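Long-range contacts in glutamate ABC superfamily ATP binding cassette transporter, binding protein (PDB 5EYF), which binds L-glutamate and probably delivers it to an ABC transporter, as a bacterial extracellular solute-binding protein of family 3: residues V21-R26 with F62-S67; A81-M86 with Y200-N205. All coordinates share one frame; numbering follows the deposited sequence. Where two conformers were deposited one is given.

Contact 1: residues V21-R26 with F62-S67; sequences VKYDTR and FVEVTS. With GLU (glutamic acid), chain E.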
# COMPACT_ATOMS: atom_id res chain seq x y z
N VAL B 21 10.18 -16.97 -10.33
CA VAL B 21 10.22 -15.55 -10.70
C VAL B 21 9.68 -15.39 -12.10
O VAL B 21 9.70 -16.33 -12.91
CB VAL B 21 11.66 -14.97 -10.62
CG1 VAL B 21 12.20 -14.96 -9.18
CG2 VAL B 21 12.63 -15.75 -11.56
N LYS B 22 9.19 -14.18 -12.40
CA LYS B 22 8.86 -13.84 -13.77
C LYS B 22 10.13 -13.80 -14.61
O LYS B 22 11.22 -13.47 -14.12
CB LYS B 22 8.14 -12.50 -13.84
CG LYS B 22 6.86 -12.41 -12.98
CD LYS B 22 5.91 -13.56 -13.23
CE LYS B 22 4.51 -13.34 -12.61
NZ LYS B 22 3.65 -12.36 -13.32
N TYR B 23 9.98 -14.13 -15.90
CA TYR B 23 11.06 -13.96 -16.86
C TYR B 23 10.78 -12.84 -17.85
O TYR B 23 11.63 -12.56 -18.71
CB TYR B 23 11.33 -15.26 -17.66
CG TYR B 23 12.21 -16.29 -16.96
CD1 TYR B 23 12.33 -16.34 -15.58
CD2 TYR B 23 12.93 -17.22 -17.71
CE1 TYR B 23 13.14 -17.30 -14.95
CE2 TYR B 23 13.74 -18.17 -17.09
CZ TYR B 23 13.84 -18.22 -15.72
OH TYR B 23 14.65 -19.18 -15.16
N ASP B 24 9.62 -12.19 -17.76
CA ASP B 24 9.16 -11.26 -18.78
C ASP B 24 8.81 -9.90 -18.20
O ASP B 24 8.18 -9.09 -18.89
CB ASP B 24 7.95 -11.84 -19.53
CG ASP B 24 6.66 -11.76 -18.70
OD1 ASP B 24 6.71 -11.87 -17.44
OD2 ASP B 24 5.59 -11.59 -19.33
N THR B 25 9.16 -9.62 -16.96
CA THR B 25 8.66 -8.40 -16.31
C THR B 25 9.85 -7.49 -16.01
O THR B 25 10.53 -7.68 -14.99
CB THR B 25 7.91 -8.77 -15.03
OG1 THR B 25 6.83 -9.66 -15.35
CG2 THR B 25 7.36 -7.50 -14.36
N ARG B 26 10.10 -6.52 -16.88
CA ARG B 26 11.24 -5.62 -16.67
C ARG B 26 11.09 -4.90 -15.33
O ARG B 26 10.00 -4.45 -14.98
CB ARG B 26 11.36 -4.59 -17.79
CG ARG B 26 12.71 -3.87 -17.79
CD ARG B 26 12.86 -2.81 -18.90
NE ARG B 26 12.31 -1.52 -18.48
CZ ARG B 26 13.01 -0.58 -17.85
NH1 ARG B 26 12.42 0.55 -17.49
NH2 ARG B 26 14.30 -0.75 -17.59
N PHE B 62 16.66 -20.16 -9.87
CA PHE B 62 15.48 -19.50 -10.39
C PHE B 62 14.76 -20.39 -11.41
O PHE B 62 15.40 -21.06 -12.23
CB PHE B 62 15.85 -18.15 -11.00
CG PHE B 62 16.31 -17.14 -9.97
CD1 PHE B 62 15.38 -16.51 -9.13
CD2 PHE B 62 17.65 -16.82 -9.83
CE1 PHE B 62 15.79 -15.61 -8.17
CE2 PHE B 62 18.05 -15.90 -8.86
CZ PHE B 62 17.13 -15.30 -8.03
N VAL B 63 13.44 -20.40 -11.30
CA VAL B 63 12.53 -21.14 -12.17
C VAL B 63 11.50 -20.16 -12.69
O VAL B 63 10.90 -19.39 -11.92
CB VAL B 63 11.84 -22.30 -11.42
CG1 VAL B 63 10.72 -22.92 -12.24
CG2 VAL B 63 12.86 -23.35 -10.98
N GLU B 64 11.26 -20.19 -14.00
CA GLU B 64 10.26 -19.29 -14.56
C GLU B 64 8.86 -19.67 -14.10
O GLU B 64 8.44 -20.83 -14.23
CB GLU B 64 10.32 -19.30 -16.09
CG GLU B 64 9.15 -18.50 -16.64
CD GLU B 64 9.21 -18.19 -18.12
OE1 GLU B 64 9.94 -18.87 -18.87
OE2 GLU B 64 8.49 -17.25 -18.54
N VAL B 65 8.11 -18.68 -13.62
CA VAL B 65 6.67 -18.81 -13.42
C VAL B 65 5.96 -17.70 -14.19
O VAL B 65 6.54 -16.67 -14.53
CB VAL B 65 6.27 -18.74 -11.92
CG1 VAL B 65 7.06 -19.74 -11.11
CG2 VAL B 65 6.44 -17.30 -11.38
N THR B 66 4.67 -17.92 -14.44
CA THR B 66 3.77 -16.89 -14.90
C THR B 66 2.70 -16.67 -13.83
O THR B 66 2.61 -17.41 -12.85
CB THR B 66 3.10 -17.28 -16.22
OG1 THR B 66 2.16 -18.33 -15.96
CG2 THR B 66 4.14 -17.75 -17.23
N SER B 67 1.85 -15.67 -14.03
CA SER B 67 0.72 -15.53 -13.11
C SER B 67 -0.16 -16.77 -13.13
O SER B 67 -0.76 -17.12 -12.10
CB SER B 67 -0.09 -14.29 -13.46
OG SER B 67 0.74 -13.15 -13.38
N GLU E . 0.28 -7.95 -8.87
CA GLU E . -0.88 -8.40 -9.65
C GLU E . -1.23 -9.84 -9.29
O GLU E . -0.56 -10.47 -8.46
CB GLU E . -0.63 -8.28 -11.17
CG GLU E . 0.72 -8.81 -11.65
CD GLU E . 0.84 -10.33 -11.66
OE1 GLU E . 1.96 -10.82 -11.51
OE2 GLU E . -0.16 -11.05 -11.90
OXT GLU E . -2.22 -10.40 -9.80
O HOH W 1 2.91 -13.66 -15.65
O HOH W 2 7.35 -15.49 -16.71
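The edge of the parallel sheet of one lobe, where strands 16-21 and 59-64 run out into the glutamate site, is where these two segments meet. Two backbone bonds carry the sheet to its end. V21 N gives its proton to V63 O at 3.0 Å, nearly along the C=O axis, and V65 N returns one to V21 O at 2.9 Å, there from above the carbonyl plane. V21 and E64 form the parallel bridge, and their side chains diverge. On one side, V21 CG1, anti to its own carbonyl carbon, packs on F62 CD1 at 3.5 Å; the F62 ring continues onto helix 41-54.

Beyond the bridge, Y23 lays one ring face against E64. E64 CB sits over the centre of that ring, 3.4 Å from the centroid and 3° off the normal, a CH-pi contact. The extended E64 chain then carries its carboxylate across the CB end of the ring, the two planes only 12° apart. A water bridges the two segments, accepting from Y23 N and donating to E64 OE2 and V65 O.

K22 reaches the other way. Its chain, bent at chi2 and chi4, passes V65 O and sets NZ 3.0 Å from S67 OG, to which it donates. NZ also donates to OE1 of the bound glutamate at 2.9 Å, and S67 OG gives its own proton to ligand OE2 at 2.7 Å. A second water accepts from K22 NZ and S67 N. The ammonium therefore probably polarises the serine hydroxyl as well as offsetting the ligand's charge. Residues past the C-terminal ends of parallel strands gripping a ligand are typical of the periplasmic-binding-protein fold.

Contact 2: residues A81-M86 with Y200-N205; sequences AIIATM and YGIAIN. With GLU (glutamic acid), chain E.
The Y200 ring runs alongside T85 in the same direction, with one ring face against the T85 backbone. T85 CA stands over the ring centre, 3.7 Å from the centroid and 14° off the normal, in a CH-pi contact, while M86 N lies above the same face nearer the rim. T85 CB comes against Y200 CZ. The tyrosine hydroxyl is held by D174, which also binds the ligand, so the ring is fixed at its far end. T85 has a left-handed backbone conformation, and its OG1 takes the crowded position between backbone N and carbonyl carbon (chi1 63°). That placement lets OG1 donate to OE1 of the bound glutamate at 2.8 Å, while T85 O accepts from the ligand's amino nitrogen.

Selenomethionine M86, extended throughout, runs back along the segment and rests SE on A203 CB at 3.7 Å. I82 CD1 meets the same methyl. Elsewhere in the contact, I83 and I202 run alongside each other, and A81 CB touches I202 CG2.

I82 and A203 form a hydrogen-bonded antiparallel pair: I82 N to A203 O is 2.8 Å, and A203 N reaches I82 O on a lone pair. The chains then part and rejoin where G201 N donates to M86 O at 3.0 Å, nearly along the C=O axis. Between the two pairings a water accepts from A84 N and M86 N and donates to G201 O, satisfying three buried backbone groups where direct pairing fails.

Chemically, the apolar packing of M86 and I82 on A203 and the backbone pairing flank the turn at T85, where one residue offers both a carbonyl to the ligand's amino group and a hydroxyl to its side-chain carboxylate, a pairing consistent with recognition of an amino acid at both ends.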
# COMPACT_ATOMS: atom_id res chain seq x y z
N ALA B 81 9.39 -20.95 -3.23
CA ALA B 81 8.71 -19.69 -2.96
C ALA B 81 8.47 -19.00 -4.28
O ALA B 81 9.24 -19.17 -5.24
CB ALA B 81 9.57 -18.80 -2.03
N ILE B 82 7.38 -18.21 -4.33
CA ILE B 82 7.08 -17.33 -5.46
C ILE B 82 7.47 -15.92 -5.09
O ILE B 82 6.97 -15.37 -4.10
CB ILE B 82 5.59 -17.34 -5.83
CG1 ILE B 82 5.06 -18.73 -6.16
CG2 ILE B 82 5.37 -16.38 -6.99
CD1 ILE B 82 3.50 -18.75 -6.17
N ILE B 83 8.36 -15.31 -5.86
CA ILE B 83 8.58 -13.87 -5.75
C ILE B 83 8.45 -13.33 -7.18
O ILE B 83 9.38 -13.38 -7.98
CB ILE B 83 9.90 -13.49 -5.05
CG1 ILE B 83 9.91 -11.99 -4.75
CG2 ILE B 83 11.18 -13.95 -5.78
CD1 ILE B 83 11.10 -11.61 -3.85
N ALA B 84 7.26 -12.84 -7.51
CA ALA B 84 6.90 -12.64 -8.91
C ALA B 84 5.73 -11.68 -8.98
O ALA B 84 4.62 -12.08 -9.33
CB ALA B 84 6.54 -13.98 -9.60
N THR B 85 5.97 -10.42 -8.58
CA THR B 85 4.97 -9.33 -8.60
C THR B 85 3.59 -9.81 -8.14
O THR B 85 2.57 -9.52 -8.76
CB THR B 85 4.87 -8.67 -10.00
OG1 THR B 85 4.42 -9.62 -11.00
CG2 THR B 85 6.23 -8.13 -10.41
N MSE B 86 3.56 -10.52 -7.02
CA MSE B 86 2.34 -11.21 -6.60
C MSE B 86 1.61 -10.52 -5.46
O MSE B 86 2.13 -10.44 -4.35
CB MSE B 86 2.66 -12.63 -6.16
CG MSE B 86 1.39 -13.48 -5.99
SE MSE B 86 1.98 -15.31 -5.71
CE MSE B 86 0.26 -16.13 -5.38
N TYR B 200 2.83 -6.48 -2.72
CA TYR B 200 3.43 -7.74 -3.11
C TYR B 200 3.94 -8.51 -1.90
O TYR B 200 4.56 -7.93 -0.99
CB TYR B 200 4.62 -7.52 -4.03
CG TYR B 200 4.35 -6.88 -5.37
CD1 TYR B 200 3.05 -6.72 -5.85
CD2 TYR B 200 5.41 -6.49 -6.17
CE1 TYR B 200 2.83 -6.15 -7.10
CE2 TYR B 200 5.21 -5.92 -7.41
CZ TYR B 200 3.92 -5.75 -7.87
OH TYR B 200 3.74 -5.19 -9.13
N GLY B 201 3.71 -9.82 -1.91
CA GLY B 201 4.27 -10.71 -0.92
C GLY B 201 4.98 -11.88 -1.59
O GLY B 201 4.80 -12.13 -2.79
N ILE B 202 5.81 -12.55 -0.81
CA ILE B 202 6.44 -13.80 -1.24
C ILE B 202 5.52 -14.94 -0.85
O ILE B 202 5.17 -15.09 0.32
CB ILE B 202 7.83 -13.97 -0.60
CG1 ILE B 202 8.73 -12.84 -1.09
CG2 ILE B 202 8.44 -15.39 -0.89
CD1 ILE B 202 10.04 -12.72 -0.23
N ALA B 203 5.12 -15.77 -1.83
CA ALA B 203 4.21 -16.85 -1.53
C ALA B 203 4.98 -18.13 -1.24
O ALA B 203 5.91 -18.49 -1.96
CB ALA B 203 3.25 -17.07 -2.70
N ILE B 204 4.54 -18.83 -0.20
CA ILE B 204 5.13 -20.08 0.25
C ILE B 204 4.00 -21.10 0.43
O ILE B 204 2.88 -20.74 0.81
CB ILE B 204 5.93 -19.84 1.55
CG1 ILE B 204 7.11 -18.88 1.25
CG2 ILE B 204 6.39 -21.15 2.22
CD1 ILE B 204 7.90 -18.44 2.44
N ASN B 205 4.25 -22.36 0.07
CA ASN B 205 3.18 -23.34 0.19
C ASN B 205 2.74 -23.47 1.64
O ASN B 205 3.51 -23.21 2.57
CB ASN B 205 3.63 -24.70 -0.35
CG ASN B 205 2.47 -25.62 -0.66
OD1 ASN B 205 1.32 -25.18 -0.78
ND2 ASN B 205 2.76 -26.91 -0.78
N GLU E . 0.28 -7.95 -8.87
CA GLU E . -0.88 -8.40 -9.65
C GLU E . -1.23 -9.84 -9.29
O GLU E . -0.56 -10.47 -8.46
CB GLU E . -0.63 -8.28 -11.17
CG GLU E . 0.72 -8.81 -11.65
CD GLU E . 0.84 -10.33 -11.66
OE1 GLU E . 1.96 -10.82 -11.51
OE2 GLU E . -0.16 -11.05 -11.90
OXT GLU E . -2.22 -10.40 -9.80
O HOH W 3 5.79 -11.54 -5.35

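Contact 1 is complete in sequence before contact 2 begins, and their centres lie 11 Å apart. Strand 16-21 joins them: in the three-stranded parallel sheet it runs between 59-64, which belongs to contact 1, and 81-82, which belongs to contact 2. The two also touch directly, V21 CG1 coming within 3.4 Å of I83 O and V65 CG2 packing on A84 CB. Helix 70-75 packs on side chains from both. Strand 198-205 belongs to the mixed sheet, and its single antiparallel bridge to I82 links that sheet to the parallel one. Both contacts converge on one carboxylate oxygen of the bound glutamate; strand ends far apart in sequence thus build one pocket.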